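Local atomic coordinates of aminotransferase TlmJ (Streptoalloteichus hindustanus, PDB entry 5UID), a protein that probably acts as a pyridoxal 5'-phosphate-dependent aminotransferase of the DegT/DnrJ/EryC1 family in natural product biosynthesis. Residues R312-M315 / A316-L319. Sequence-based numbering, arbitrary orientation.
Sequences RDAM and ARRL
The amide N of L319 donates to M315 O at 2.9 Å with an N-H...O angle of 168°, one of four successive i to i+4 bonds that make R312-L319 about two regular turns of the alpha-helix 309-321. The same residues also meet through their side chains: selenomethionine M315, bent at chi2 (69°), carries its methyl CE across to L319, 3.6 Å from CD2, with CG and CD1 of the leucine about as near. L319 also rests on V324 and T326. With an alanine here, CG and both branches of the leucine are gone, which is likely to leave M315 CE without its partner and a gap beside V324 and T326. A316, on the buried side, packs on L356 of strand 355-358 and on W233 of the second subunit.

On the outer side, R317 folds back along the helix, its chain bent at chi2 and chi3, which lays one face of the guanidinium over A314 CA; R317 NH2 lies 4.0 Å from A314 CB. Nearer the start of the helix, R312 NE meets D313 OD1 in a salt bridge, while NH2 reaches the carbonyls of A352 and T355. D313 OD1 lies 1° out of the R312 guanidinium plane, 2.7 Å from R312 NE.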
loop_
_atom_site.group_PDB
_atom_site.type_symbol
_atom_site.label_atom_id
_atom_site.label_comp_id
_atom_site.label_asym_id
_atom_site.label_seq_id
_atom_site.Cartn_x
_atom_site.Cartn_y
_atom_site.Cartn_z
ATOM N N ARG A 312 -7.072 -36.200 -0.769
ATOM C CA ARG A 312 -7.245 -34.754 -0.645
ATOM C C ARG A 312 -7.067 -34.062 -1.991
ATOM O O ARG A 312 -7.910 -33.256 -2.405
ATOM C CB ARG A 312 -6.258 -34.193 0.383
ATOM C CG ARG A 312 -6.612 -32.812 0.946
ATOM C CD ARG A 312 -6.183 -31.668 0.028
ATOM N NE ARG A 312 -4.774 -31.757 -0.341
ATOM C CZ ARG A 312 -3.774 -31.303 0.409
ATOM N NH1 ARG A 312 -2.522 -31.426 -0.008
ATOM N NH2 ARG A 312 -4.024 -30.725 1.578
ATOM N N ASP A 313 -5.966 -34.356 -2.685
ATOM C CA ASP A 313 -5.710 -33.709 -3.966
ATOM C C ASP A 313 -6.730 -34.138 -5.013
ATOM O O ASP A 313 -7.223 -33.306 -5.784
ATOM C CB ASP A 313 -4.289 -34.017 -4.436
ATOM C CG ASP A 313 -3.234 -33.447 -3.506
ATOM O OD1 ASP A 313 -3.605 -32.733 -2.549
ATOM O OD2 ASP A 313 -2.035 -33.711 -3.731
ATOM N N ALA A 314 -7.062 -35.432 -5.049
ATOM C CA ALA A 314 -8.073 -35.912 -5.984
ATOM C C ALA A 314 -9.435 -35.295 -5.697
ATOM O O ALA A 314 -10.236 -35.102 -6.620
ATOM C CB ALA A 314 -8.154 -37.437 -5.929
HETATM N N MSE A 315 -9.710 -34.973 -4.436
HETATM C CA MSE A 315 -10.963 -34.335 -4.060
HETATM C C MSE A 315 -11.053 -32.922 -4.628
HETATM O O MSE A 315 -12.089 -32.520 -5.162
HETATM C CB MSE A 315 -11.108 -34.291 -2.541
HETATM C CG MSE A 315 -12.460 -33.808 -2.079
HETATM SE SE MSE A 315 -13.848 -35.103 -2.502
HETATM C CE MSE A 315 -15.354 -33.908 -2.440
ATOM N N ALA A 316 -9.958 -32.170 -4.505
ATOM C CA ALA A 316 -9.933 -30.808 -5.029
ATOM C C ALA A 316 -10.034 -30.799 -6.550
ATOM O O ALA A 316 -10.694 -29.926 -7.126
ATOM C CB ALA A 316 -8.666 -30.089 -4.566
ATOM N N ARG A 317 -9.392 -31.763 -7.215
ATOM C CA ARG A 317 -9.501 -31.861 -8.669
ATOM C C ARG A 317 -10.926 -32.194 -9.091
ATOM O O ARG A 317 -11.441 -31.632 -10.065
ATOM C CB ARG A 317 -8.529 -32.915 -9.201
ATOM C CG ARG A 317 -7.086 -32.452 -9.313
ATOM C CD ARG A 317 -6.123 -33.543 -8.861
ATOM N NE ARG A 317 -6.410 -34.832 -9.488
ATOM C CZ ARG A 317 -5.894 -35.989 -9.085
ATOM N NH1 ARG A 317 -6.208 -37.115 -9.712
ATOM N NH2 ARG A 317 -5.066 -36.021 -8.048
ATOM N N ARG A 318 -11.575 -33.112 -8.373
ATOM C CA ARG A 318 -12.946 -33.483 -8.703
ATOM C C ARG A 318 -13.900 -32.317 -8.468
ATOM O O ARG A 318 -14.740 -32.008 -9.320
ATOM C CB ARG A 318 -13.371 -34.700 -7.884
ATOM C CG ARG A 318 -14.776 -35.189 -8.189
ATOM C CD ARG A 318 -15.166 -36.345 -7.286
ATOM N NE ARG A 318 -16.557 -36.745 -7.479
ATOM C CZ ARG A 318 -16.945 -37.773 -8.226
ATOM N NH1 ARG A 318 -16.044 -38.517 -8.853
ATOM N NH2 ARG A 318 -18.235 -38.059 -8.343
ATOM N N LEU A 319 -13.779 -31.658 -7.312
ATOM C CA LEU A 319 -14.646 -30.521 -7.013
ATOM C C LEU A 319 -14.457 -29.401 -8.025
ATOM O O LEU A 319 -15.430 -28.752 -8.432
ATOM C CB LEU A 319 -14.381 -30.016 -5.595
ATOM C CG LEU A 319 -14.848 -30.968 -4.493
ATOM C CD1 LEU A 319 -14.533 -30.418 -3.112
ATOM C CD2 LEU A 319 -16.331 -31.231 -4.639
#